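Local coordinates for protein dimethyladenosine transferase, putative (Plasmodium falciparum, PDB 2H1R) that probably transfers methyl groups from S-adenosyl-L-methionine to N6 of adenines in ribosomal RNA, at residues W208-L211 / L212-C215; R159-I162 / N163-F167. All coordinates share one frame; numbering follows the deposited sequence. Where two conformers were deposited one is given.

Interaction 1 of 2, residues W208-L211 / L212-C215; sequences WDNL and LRIC
With CG set anti to the backbone N in Trp-208 (chi1 171°) and beside the backbone N in Leu-212, the indole and the isobutyl group of these residues, four apart on one helix, are brought together. Leu-212 CD1 does the touching: it sits over one indole face, displaced toward the rim, and comes 3.6 Å from Trp-208 CE2. A branched aliphatic chain suits this place because the branch puts a methyl group, CD1, over the ring face. One residue further along, and so roughly a quarter of the way round the axis, the same pairing of first torsions turns Asp-209 and Arg-213 to each other. The arginine chain runs extended from CG to NE, and Arg-213 NE gives Asp-209 OD2 a salt-bridge hydrogen bond of 3.1 Å, with an N-H...O angle of 162°. The carboxylate oxygen lies at the guanidinium edge, near its plane, yet the N-H reaches it from outside the plane of the carboxylate, the two flat groups standing 86° apart. The other oxygen, Asp-209 OD1, takes a salt bridge from Arg-159, so the carboxylate is shared between two arginines, one on each oxygen, which should favour the ionised acid. On the buried flank Leu-211 CD1 meets Cys-215 SG at 3.9 Å, beside Phe-227, where a compact thiol fits among apolar groups. Backbone bonds such as Leu-212 N to Trp-208 O (3.0 Å) keep the i to i+4 spacing. The whole is an amphipathic alpha helix, 205-216, which follows the last strand (189-196) of the methyltransferase sheet and packs on helices 159-167, 223-227 and 279-291.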
loop_
_atom_site.group_PDB
_atom_site.type_symbol
_atom_site.label_atom_id
_atom_site.label_comp_id
_atom_site.label_asym_id
_atom_site.label_seq_id
_atom_site.Cartn_x
_atom_site.Cartn_y
_atom_site.Cartn_z
ATOM N N TRP A 208 10.398 9.188 -1.064
ATOM C CA TRP A 208 8.971 9.549 -0.933
ATOM C C TRP A 208 8.480 9.286 0.475
ATOM O O TRP A 208 7.922 10.156 1.115
ATOM C CB TRP A 208 8.137 8.699 -1.897
ATOM C CG TRP A 208 6.632 8.784 -1.749
ATOM C CD1 TRP A 208 5.820 7.900 -1.097
ATOM C CD2 TRP A 208 5.773 9.781 -2.305
ATOM N NE1 TRP A 208 4.504 8.282 -1.227
ATOM C CE2 TRP A 208 4.447 9.439 -1.954
ATOM C CE3 TRP A 208 5.990 10.929 -3.073
ATOM C CZ2 TRP A 208 3.346 10.215 -2.349
ATOM C CZ3 TRP A 208 4.883 11.695 -3.454
ATOM C CH2 TRP A 208 3.595 11.326 -3.103
ATOM N N ASP A 209 8.711 8.077 0.968
ATOM C CA ASP A 209 8.231 7.707 2.286
ATOM C C ASP A 209 8.923 8.535 3.386
ATOM O O ASP A 209 8.304 8.862 4.408
ATOM C CB ASP A 209 8.367 6.198 2.542
ATOM C CG ASP A 209 7.627 5.756 3.793
ATOM O OD1 ASP A 209 6.373 5.919 3.884
ATOM O OD2 ASP A 209 8.325 5.280 4.692
ATOM N N ASN A 210 10.192 8.882 3.196
ATOM C CA ASN A 210 10.872 9.674 4.226
ATOM C C ASN A 210 10.395 11.116 4.261
ATOM O O ASN A 210 10.267 11.709 5.348
ATOM C CB ASN A 210 12.392 9.633 4.074
ATOM C CG ASN A 210 12.986 8.322 4.516
ATOM O OD1 ASN A 210 12.342 7.514 5.189
ATOM N ND2 ASN A 210 14.232 8.102 4.150
ATOM N N LEU A 211 10.134 11.668 3.085
ATOM C CA LEU A 211 9.534 13.018 2.970
ATOM C C LEU A 211 8.164 13.028 3.660
ATOM O O LEU A 211 7.845 13.946 4.435
ATOM C CB LEU A 211 9.382 13.433 1.501
ATOM C CG LEU A 211 8.551 14.699 1.211
ATOM C CD1 LEU A 211 9.179 15.977 1.803
ATOM C CD2 LEU A 211 8.293 14.900 -0.284
ATOM N N LEU A 212 7.360 12.010 3.390
ATOM C CA LEU A 212 6.056 11.901 4.073
ATOM C C LEU A 212 6.161 11.762 5.573
ATOM O O LEU A 212 5.332 12.319 6.281
ATOM C CB LEU A 212 5.176 10.784 3.494
ATOM C CG LEU A 212 4.673 11.024 2.054
ATOM C CD1 LEU A 212 3.934 9.774 1.608
ATOM C CD2 LEU A 212 3.724 12.184 1.926
ATOM N N ARG A 213 7.141 11.016 6.070
ATOM C CA ARG A 213 7.351 10.901 7.526
ATOM C C ARG A 213 7.705 12.252 8.178
ATOM O O ARG A 213 7.200 12.580 9.271
ATOM C CB ARG A 213 8.410 9.839 7.851
ATOM C CG ARG A 213 7.876 8.412 7.652
ATOM C CD ARG A 213 9.026 7.409 7.831
ATOM N NE ARG A 213 8.612 6.031 7.649
ATOM C CZ ARG A 213 8.160 5.258 8.635
ATOM N NH1 ARG A 213 8.041 5.751 9.854
ATOM N NH2 ARG A 213 7.805 3.996 8.397
ATOM N N ILE A 214 8.512 13.056 7.498
ATOM C CA ILE A 214 8.807 14.390 7.992
ATOM C C ILE A 214 7.538 15.231 8.093
ATOM O O ILE A 214 7.263 15.838 9.143
ATOM C CB ILE A 214 9.852 15.134 7.099
ATOM C CG1 ILE A 214 11.186 14.405 7.126
ATOM C CG2 ILE A 214 10.071 16.556 7.601
ATOM C CD1 ILE A 214 12.195 14.965 6.120
ATOM N N CYS A 215 6.787 15.268 7.007
ATOM C CA CYS A 215 5.594 16.093 6.893
ATOM C C CYS A 215 4.450 15.613 7.787
ATOM O O CYS A 215 3.762 16.444 8.389
ATOM C CB CYS A 215 5.127 16.147 5.435
ATOM S SG CYS A 215 6.363 17.004 4.370
#

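Interaction 2 of 2, residues R159-I162 / N163-F167; sequences RLTI and NVKLF
Arg-159 and Asn-163 run out together from successive turns of one helix, with Asn-163 ND2 3.7 Å from Arg-159 CG. The arginine starts out extended, CG anti to the backbone N, and then bends at chi3 (47°), which turns the guanidinium away from the line of its alkyl chain; its plane stands 78° from that of the amide. Asn-163 ND2 donates a hydrogen bond to Asp-209 OD1, the oxygen that also holds the guanidinium. A short amide suits this buried position, since it can donate to Asp-209 and also offer OD1 in a weak bond to Trp-208 NE1. These residues belong to helix 159-167, which leads into the edge strand 168-176 of the seven-stranded sheet of the class I methyltransferase fold. On another side of the helix the chemistry is apolar: Leu-160 CD1 meets Val-164 CG2 at 3.8 Å, and both side chains pack on Met-148 and Ile-123. Farther round, Thr-161 CG2 and Lys-165 CD run alongside each other 4.0 Å apart, the threonine hydroxyl being bonded to Arg-147 O, while the lysine chain, bent at chi3 (81°), carries its ammonium toward Tyr-157 in a weak hydrogen bond. Backbone bonds from Asn-163 N to Arg-159 O (2.9 Å) and from Leu-166 N to Ile-162 O (2.9 Å) join the turns.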
loop_
_atom_site.group_PDB
_atom_site.type_symbol
_atom_site.label_atom_id
_atom_site.label_comp_id
_atom_site.label_asym_id
_atom_site.label_seq_id
_atom_site.Cartn_x
_atom_site.Cartn_y
_atom_site.Cartn_z
ATOM N N ARG A 159 -0.110 9.187 6.247
ATOM C CA ARG A 159 0.966 8.774 5.317
ATOM C C ARG A 159 0.555 7.476 4.604
ATOM O O ARG A 159 0.729 7.358 3.397
ATOM C CB ARG A 159 2.252 8.576 6.086
ATOM C CG ARG A 159 3.461 8.168 5.205
ATOM C CD ARG A 159 4.716 8.088 6.030
ATOM N NE ARG A 159 4.514 7.340 7.273
ATOM C CZ ARG A 159 4.760 6.041 7.415
ATOM N NH1 ARG A 159 4.523 5.448 8.577
ATOM N NH2 ARG A 159 5.253 5.329 6.407
ATOM N N LEU A 160 -0.056 6.540 5.332
ATOM C CA LEU A 160 -0.569 5.304 4.702
ATOM C C LEU A 160 -1.461 5.611 3.534
ATOM O O LEU A 160 -1.286 5.058 2.424
ATOM C CB LEU A 160 -1.374 4.455 5.708
ATOM C CG LEU A 160 -2.311 3.396 5.093
ATOM C CD1 LEU A 160 -1.485 2.290 4.402
ATOM C CD2 LEU A 160 -3.255 2.792 6.159
ATOM N N THR A 161 -2.447 6.483 3.771
ATOM C CA THR A 161 -3.394 6.870 2.748
ATOM C C THR A 161 -2.742 7.423 1.512
ATOM O O THR A 161 -3.115 7.043 0.387
ATOM C CB THR A 161 -4.449 7.925 3.244
ATOM O OG1 THR A 161 -4.863 7.620 4.586
ATOM C CG2 THR A 161 -5.613 7.935 2.310
ATOM N N ILE A 162 -1.786 8.329 1.684
ATOM C CA ILE A 162 -1.170 8.927 0.508
ATOM C C ILE A 162 -0.294 7.902 -0.243
ATOM O O ILE A 162 -0.328 7.873 -1.470
ATOM C CB ILE A 162 -0.412 10.231 0.826
ATOM C CG1 ILE A 162 -1.386 11.287 1.338
ATOM C CG2 ILE A 162 0.246 10.808 -0.448
ATOM C CD1 ILE A 162 -0.732 12.700 1.607
ATOM N N ASN A 163 0.439 7.070 0.487
ATOM C CA ASN A 163 1.194 5.939 -0.125
ATOM C C ASN A 163 0.345 5.077 -1.017
ATOM O O ASN A 163 0.668 4.857 -2.213
ATOM C CB ASN A 163 1.894 5.113 0.927
ATOM C CG ASN A 163 3.193 5.743 1.357
ATOM O OD1 ASN A 163 3.810 6.449 0.582
ATOM N ND2 ASN A 163 3.597 5.522 2.575
ATOM N N VAL A 164 -0.793 4.656 -0.480
ATOM C CA VAL A 164 -1.761 3.854 -1.243
ATOM C C VAL A 164 -2.251 4.574 -2.500
ATOM O O VAL A 164 -2.305 3.970 -3.612
ATOM C CB VAL A 164 -2.944 3.416 -0.324
ATOM C CG1 VAL A 164 -4.039 2.709 -1.119
ATOM C CG2 VAL A 164 -2.440 2.482 0.725
ATOM N N LYS A 165 -2.601 5.851 -2.350
ATOM C CA LYS A 165 -3.159 6.629 -3.426
ATOM C C LYS A 165 -2.108 6.867 -4.533
ATOM O O LYS A 165 -2.459 6.976 -5.718
ATOM C CB LYS A 165 -3.646 7.984 -2.907
ATOM C CG LYS A 165 -5.001 7.962 -2.149
ATOM C CD LYS A 165 -5.246 9.286 -1.444
ATOM C CE LYS A 165 -5.790 10.343 -2.421
ATOM N NZ LYS A 165 -5.701 11.717 -1.794
ATOM N N LEU A 166 -0.847 6.970 -4.138
ATOM C CA LEU A 166 0.198 7.198 -5.125
ATOM C C LEU A 166 0.317 5.970 -6.002
ATOM O O LEU A 166 0.370 6.093 -7.221
ATOM C CB LEU A 166 1.555 7.505 -4.479
ATOM C CG LEU A 166 2.682 7.617 -5.543
ATOM C CD1 LEU A 166 2.422 8.761 -6.454
ATOM C CD2 LEU A 166 4.018 7.785 -4.922
ATOM N N PHE A 167 0.343 4.801 -5.385
ATOM C CA PHE A 167 0.628 3.585 -6.117
ATOM C C PHE A 167 -0.566 2.910 -6.803
ATOM O O PHE A 167 -0.384 2.196 -7.808
ATOM C CB PHE A 167 1.504 2.671 -5.269
ATOM C CG PHE A 167 2.873 3.276 -5.001
ATOM C CD1 PHE A 167 3.848 3.307 -6.012
ATOM C CD2 PHE A 167 3.138 3.922 -3.778
ATOM C CE1 PHE A 167 5.090 3.910 -5.797
ATOM C CE2 PHE A 167 4.397 4.546 -3.542
ATOM C CZ PHE A 167 5.370 4.531 -4.539
#

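How the interactions relate
Both interactions are contacts within a single helix, and the two helices, 205-216 and 159-167, pack on each other. Interaction 2 is the more central and buried, wedged between helices next to the methyltransferase sheet; interaction 1 lies farther out and is only partly buried, with its arginine exposed. Polar groups of the two helices meet through the aspartate of interaction 1. Apolar packing continues the seam where Trp-208 CE2 meets Leu-166 CD2 at 3.4 Å. Their chemistry differs accordingly: a direct ion pair and a methyl-on-indole contact within 208-215, but aliphatic pairing and parallel side chains within 159-167, whose arginine reaches across to the other helix.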